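PDB 3GT5: N-acetylglucosamine 2-epimerase from Xylella fastidiosa, which is probably a sugar isomerase or epimerase of the N-acylglucosamine 2-epimerase type, its own substrate not being established. Local coordinates for residues A174-C179 / Q250-K255; V217-D222 / G244-H249. All coordinates share one frame; numbering follows the deposited sequence.

Contact 1 (A174-C179 / Q250-K255); sequences ANMHMC and QTEWAK
His177 and Glu252 are joined through one water, with the methyl of Met176 packed against both; no direct hydrogen bond links 174-179 to 250-255. The segments lie on helices 172-189 and 247-263 of the (alpha/alpha)6 barrel expected of this family, and their axes run roughly parallel, 26° apart and 10.8 Å at closest approach. That wide spacing suits long side chains. Trp253 reaches across it, and Met176, its CG anti to the backbone N (chi1 -171°), lays CG over one indole face in a CH-pi contact, 3.6 Å from the centroid of the five-membered ring. The sulfur follows as a Met-aromatic contact, SD being 4.2 Å from that centroid. Further along, the small Cys179 fits beside the six-membered ring, SG 3.8 Å from Trp253 CZ3. The indole NE1 bonds to Gln172, just before 174-179, while residues of helix 192-211 also pack on the ring. Beyond the sulfur, Met176 bends at chi3 and its CE lies over the rim of the His177 ring, also touching Glu252 OE1 at 3.4 Å. His177 ND1 bonds to Glu180. The bridging water, in the plane of the imidazole, donates to Glu252 OE1 at 2.8 Å and stands 3.2 Å from His177 NE2.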
loop_
_atom_site.group_PDB
_atom_site.type_symbol
_atom_site.label_atom_id
_atom_site.label_comp_id
_atom_site.label_asym_id
_atom_site.label_seq_id
_atom_site.Cartn_x
_atom_site.Cartn_y
_atom_site.Cartn_z
ATOM N N ALA A 174 8.014 4.538 3.355
ATOM C CA ALA A 174 8.416 3.237 3.900
ATOM C C ALA A 174 7.894 3.047 5.350
ATOM O O ALA A 174 7.500 1.941 5.720
ATOM C CB ALA A 174 9.945 3.031 3.807
ATOM N N ASN A 175 7.863 4.114 6.151
ATOM C CA ASN A 175 7.368 4.055 7.518
ATOM C C ASN A 175 5.870 3.823 7.568
ATOM O O ASN A 175 5.349 3.124 8.441
ATOM C CB ASN A 175 7.820 5.315 8.256
ATOM C CG ASN A 175 9.273 5.208 8.665
ATOM O OD1 ASN A 175 9.585 4.508 9.620
ATOM N ND2 ASN A 175 10.191 5.870 7.913
ATOM N N MET A 176 5.151 4.429 6.621
ATOM C CA MET A 176 3.701 4.225 6.466
ATOM C C MET A 176 3.374 2.762 6.128
ATOM O O MET A 176 2.518 2.132 6.786
ATOM C CB MET A 176 3.157 5.148 5.366
ATOM C CG MET A 176 1.639 5.188 5.243
ATOM S SD MET A 176 1.037 6.081 3.690
ATOM C CE MET A 176 1.743 4.948 2.550
ATOM N N HIS A 177 4.085 2.202 5.139
ATOM C CA HIS A 177 3.895 0.798 4.806
ATOM C C HIS A 177 4.377 -0.111 5.907
ATOM O O HIS A 177 3.830 -1.195 6.067
ATOM C CB HIS A 177 4.464 0.456 3.447
ATOM C CG HIS A 177 3.674 1.081 2.344
ATOM N ND1 HIS A 177 2.383 0.688 2.061
ATOM C CD2 HIS A 177 3.956 2.105 1.501
ATOM C CE1 HIS A 177 1.912 1.431 1.072
ATOM N NE2 HIS A 177 2.850 2.286 0.709
ATOM N N MET A 178 5.413 0.298 6.638
ATOM C CA MET A 178 5.867 -0.496 7.778
ATOM C C MET A 178 4.812 -0.494 8.902
ATOM O O MET A 178 4.623 -1.504 9.544
ATOM C CB MET A 178 7.244 -0.042 8.299
ATOM C CG MET A 178 7.930 -1.081 9.228
ATOM S SD MET A 178 8.289 -2.683 8.467
ATOM C CE MET A 178 9.655 -2.115 7.448
ATOM N N CYS A 179 4.110 0.615 9.125
ATOM C CA CYS A 179 3.018 0.653 10.116
ATOM C C CYS A 179 1.943 -0.364 9.708
ATOM O O CYS A 179 1.499 -1.190 10.524
ATOM C CB CYS A 179 2.455 2.076 10.272
ATOM S SG CYS A 179 1.000 2.240 11.283
ATOM N N GLN A 250 -2.455 10.799 2.853
ATOM C CA GLN A 250 -3.131 11.371 4.006
ATOM C C GLN A 250 -4.299 10.446 4.379
ATOM O O GLN A 250 -4.540 10.162 5.565
ATOM C CB GLN A 250 -3.614 12.807 3.764
ATOM C CG GLN A 250 -2.618 13.681 3.044
ATOM C CD GLN A 250 -1.279 13.761 3.727
ATOM O OE1 GLN A 250 -1.225 13.969 4.947
ATOM N NE2 GLN A 250 -0.199 13.687 2.951
ATOM N N THR A 251 -5.054 10.031 3.352
ATOM C CA THR A 251 -6.203 9.153 3.580
ATOM C C THR A 251 -5.763 7.752 3.991
ATOM O O THR A 251 -6.399 7.120 4.847
ATOM C CB THR A 251 -7.178 9.143 2.415
ATOM O OG1 THR A 251 -6.556 8.548 1.261
ATOM C CG2 THR A 251 -7.649 10.623 2.136
ATOM N N GLU A 252 -4.678 7.269 3.396
ATOM C CA GLU A 252 -4.116 5.976 3.804
ATOM C C GLU A 252 -3.726 6.002 5.265
ATOM O O GLU A 252 -3.976 5.031 5.987
ATOM C CB GLU A 252 -2.916 5.633 2.941
ATOM C CG GLU A 252 -2.314 4.257 3.171
ATOM C CD GLU A 252 -1.433 3.751 2.020
ATOM O OE1 GLU A 252 -1.186 4.460 0.984
ATOM O OE2 GLU A 252 -0.937 2.602 2.126
ATOM N N TRP A 253 -3.101 7.080 5.719
ATOM C CA TRP A 253 -2.810 7.205 7.161
ATOM C C TRP A 253 -4.094 7.244 8.004
ATOM O O TRP A 253 -4.152 6.664 9.105
ATOM C CB TRP A 253 -1.962 8.446 7.433
ATOM C CG TRP A 253 -0.507 8.205 7.394
ATOM C CD1 TRP A 253 0.399 8.708 6.500
ATOM C CD2 TRP A 253 0.233 7.368 8.289
ATOM N NE1 TRP A 253 1.650 8.238 6.781
ATOM C CE2 TRP A 253 1.586 7.434 7.893
ATOM C CE3 TRP A 253 -0.123 6.569 9.396
ATOM C CZ2 TRP A 253 2.613 6.709 8.550
ATOM C CZ3 TRP A 253 0.901 5.861 10.055
ATOM C CH2 TRP A 253 2.242 5.959 9.644
ATOM N N ALA A 254 -5.123 7.948 7.529
ATOM C CA ALA A 254 -6.391 7.994 8.237
ATOM C C ALA A 254 -6.930 6.572 8.451
ATOM O O ALA A 254 -7.395 6.223 9.563
ATOM C CB ALA A 254 -7.412 8.856 7.520
ATOM N N LYS A 255 -6.835 5.747 7.419
ATOM C CA LYS A 255 -7.226 4.337 7.504
ATOM C C LYS A 255 -6.377 3.574 8.529
ATOM O O LYS A 255 -6.908 2.837 9.383
ATOM C CB LYS A 255 -7.118 3.702 6.125
ATOM C CG LYS A 255 -7.590 2.234 6.028
ATOM C CD LYS A 255 -7.019 1.486 4.822
ATOM C CE LYS A 255 -5.555 1.198 4.971
ATOM N NZ LYS A 255 -5.000 0.774 3.719
HETATM O O HOH W 1 0.733 3.862 -1.035
#

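Contact 2 (V217-D222 / G244-H249); sequences VWEHYD and GFQPGH
Glu219 turns its CG anti to the carbonyl carbon (chi1 -62°) and bends again at chi2, which carries its carboxylate to His249; His249 CG is likewise anti to its carbonyl carbon, bringing ND1 round to face it. The result is a His-carboxylate hydrogen bond joining the loop beside strand 220-221 to the first turn of helix 247-263, where Gln246 is the N-cap residue. The bond from His249 ND1 to Glu219 OE2 is short, 2.7 Å, and nearly straight; the oxygen lies in the imidazole plane, whereas the nitrogen stands above the carboxylate plane. Glu219 OE1 is held by Gln172, so both carboxylate oxygens have partners within the buried interior. Nearer Gly244 the contact is aromatic. Trp218 directs its edge at the face of Phe245 in a T-shaped pair, planes at 82°, with CE3 3.7 Å from Phe245 CZ. At the phi of Gly244 (110°) a CB would collide with the preceding carbonyl O, which suits glycine; Trp218 CZ3 rests near its carbonyl carbon. Two waters bridge the segments: one, over the centre of the Trp218 ring, accepts from Glu219 N and donates to Gly244 O; the other accepts from Gln246 N and donates to Val217 O and to Glu219 OE2, 2.7 Å away.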
loop_
_atom_site.group_PDB
_atom_site.type_symbol
_atom_site.label_atom_id
_atom_site.label_comp_id
_atom_site.label_asym_id
_atom_site.label_seq_id
_atom_site.Cartn_x
_atom_site.Cartn_y
_atom_site.Cartn_z
ATOM N N VAL A 217 1.085 15.250 6.123
ATOM C CA VAL A 217 2.312 14.479 6.072
ATOM C C VAL A 217 3.027 14.696 4.728
ATOM O O VAL A 217 2.546 14.283 3.674
ATOM C CB VAL A 217 2.051 12.965 6.300
ATOM C CG1 VAL A 217 3.339 12.147 6.220
ATOM C CG2 VAL A 217 1.291 12.730 7.639
ATOM N N TRP A 218 4.167 15.358 4.782
ATOM C CA TRP A 218 5.056 15.515 3.637
ATOM C C TRP A 218 5.880 14.239 3.456
ATOM O O TRP A 218 6.087 13.485 4.426
ATOM C CB TRP A 218 5.965 16.733 3.896
ATOM C CG TRP A 218 6.835 17.117 2.765
ATOM C CD1 TRP A 218 8.179 16.895 2.664
ATOM C CD2 TRP A 218 6.455 17.824 1.565
ATOM N NE1 TRP A 218 8.653 17.392 1.477
ATOM C CE2 TRP A 218 7.629 17.971 0.785
ATOM C CE3 TRP A 218 5.238 18.347 1.074
ATOM C CZ2 TRP A 218 7.629 18.595 -0.473
ATOM C CZ3 TRP A 218 5.234 18.990 -0.170
ATOM C CH2 TRP A 218 6.422 19.119 -0.919
ATOM N N GLU A 219 6.336 13.949 2.240
ATOM C CA GLU A 219 6.986 12.679 1.948
ATOM C C GLU A 219 8.445 12.602 2.345
ATOM O O GLU A 219 8.915 11.544 2.777
ATOM C CB GLU A 219 6.924 12.351 0.466
ATOM C CG GLU A 219 5.533 12.178 -0.101
ATOM C CD GLU A 219 4.805 10.967 0.427
ATOM O OE1 GLU A 219 5.417 9.883 0.588
ATOM O OE2 GLU A 219 3.588 11.103 0.729
ATOM N N HIS A 220 9.175 13.707 2.164
ATOM C CA HIS A 220 10.649 13.681 2.135
ATOM C C HIS A 220 11.314 14.513 3.220
ATOM O O HIS A 220 10.894 15.605 3.505
ATOM C CB HIS A 220 11.127 14.220 0.803
ATOM C CG HIS A 220 10.420 13.622 -0.351
ATOM N ND1 HIS A 220 10.370 12.258 -0.547
ATOM C CD2 HIS A 220 9.698 14.180 -1.350
ATOM C CE1 HIS A 220 9.691 12.004 -1.656
ATOM N NE2 HIS A 220 9.265 13.150 -2.155
ATOM N N TYR A 221 12.336 13.944 3.842
ATOM C CA TYR A 221 13.007 14.578 4.951
ATOM C C TYR A 221 14.536 14.395 4.875
ATOM O O TYR A 221 15.063 13.556 4.165
ATOM C CB TYR A 221 12.505 14.021 6.300
ATOM C CG TYR A 221 11.020 14.092 6.462
ATOM C CD1 TYR A 221 10.399 15.151 7.133
ATOM C CD2 TYR A 221 10.214 13.095 5.905
ATOM C CE1 TYR A 221 8.985 15.207 7.256
ATOM C CE2 TYR A 221 8.821 13.150 6.018
ATOM C CZ TYR A 221 8.219 14.209 6.692
ATOM O OH TYR A 221 6.832 14.285 6.809
ATOM N N ASP A 222 15.250 15.232 5.634
ATOM C CA ASP A 222 16.678 15.089 5.758
ATOM C C ASP A 222 17.012 14.101 6.884
ATOM O O ASP A 222 16.099 13.570 7.523
ATOM C CB ASP A 222 17.370 16.466 5.941
ATOM C CG ASP A 222 17.025 17.189 7.260
ATOM O OD1 ASP A 222 16.580 16.600 8.269
ATOM O OD2 ASP A 222 17.256 18.427 7.297
ATOM N N GLY A 244 5.445 16.611 -3.795
ATOM C CA GLY A 244 4.197 17.296 -3.410
ATOM C C GLY A 244 3.482 16.530 -2.311
ATOM O O GLY A 244 3.864 15.372 -2.021
ATOM N N PHE A 245 2.471 17.153 -1.686
ATOM C CA PHE A 245 1.610 16.425 -0.772
ATOM C C PHE A 245 0.797 15.440 -1.560
ATOM O O PHE A 245 0.251 15.776 -2.610
ATOM C CB PHE A 245 0.663 17.354 -0.006
ATOM C CG PHE A 245 1.322 18.131 1.082
ATOM C CD1 PHE A 245 1.685 17.502 2.261
ATOM C CD2 PHE A 245 1.527 19.500 0.964
ATOM C CE1 PHE A 245 2.240 18.190 3.287
ATOM C CE2 PHE A 245 2.112 20.226 2.020
ATOM C CZ PHE A 245 2.477 19.564 3.171
ATOM N N GLN A 246 0.720 14.212 -1.045
ATOM C CA GLN A 246 -0.014 13.125 -1.676
ATOM C C GLN A 246 -1.304 12.931 -0.881
ATOM O O GLN A 246 -1.257 12.368 0.209
ATOM C CB GLN A 246 0.833 11.853 -1.586
ATOM C CG GLN A 246 2.027 11.855 -2.524
ATOM C CD GLN A 246 1.636 11.222 -3.825
ATOM O OE1 GLN A 246 1.135 10.085 -3.820
ATOM N NE2 GLN A 246 1.835 11.934 -4.956
ATOM N N PRO A 247 -2.460 13.403 -1.386
ATOM C CA PRO A 247 -3.691 13.163 -0.658
ATOM C C PRO A 247 -3.951 11.684 -0.330
ATOM O O PRO A 247 -4.514 11.366 0.720
ATOM C CB PRO A 247 -4.794 13.680 -1.633
ATOM C CG PRO A 247 -4.131 13.899 -2.907
ATOM C CD PRO A 247 -2.717 14.206 -2.609
ATOM N N GLY A 248 -3.563 10.808 -1.231
ATOM C CA GLY A 248 -3.705 9.361 -1.063
ATOM C C GLY A 248 -2.981 8.865 0.158
ATOM O O GLY A 248 -3.410 7.905 0.783
ATOM N N HIS A 249 -1.860 9.490 0.469
ATOM C CA HIS A 249 -1.133 9.106 1.706
ATOM C C HIS A 249 -1.756 9.666 2.959
ATOM O O HIS A 249 -1.641 9.035 4.034
ATOM C CB HIS A 249 0.383 9.409 1.580
ATOM C CG HIS A 249 1.118 8.489 0.666
ATOM N ND1 HIS A 249 2.345 8.812 0.107
ATOM C CD2 HIS A 249 0.791 7.279 0.155
ATOM C CE1 HIS A 249 2.759 7.816 -0.651
ATOM N NE2 HIS A 249 1.833 6.870 -0.646
HETATM O O HOH W 2 2.451 13.547 1.089
HETATM O O HOH W 3 6.004 15.453 -0.289
#

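How the contacts relate
Helix 247-263 is common to both contacts, whose centres lie 11 Å apart: contact 2 uses its first turn and the loop before it, contact 1 the turns that follow. Along the chain the order is 174-179, 217-222, 244-249, 250-255, so both segments of contact 2 fall between those of contact 1. The two touch directly. Gln250 OE1 probably accepts a hydrogen bond from Val217 N at 2.9 Å, and Met176 CE packs on His249 CD2 at 3.5 Å. A further tie is strand 220-221 of contact 2, which pairs antiparallel with strand 170-171, just before helix 172-189 of contact 1. Together the contacts join two barrel helices and this small sheet into one continuous buried region.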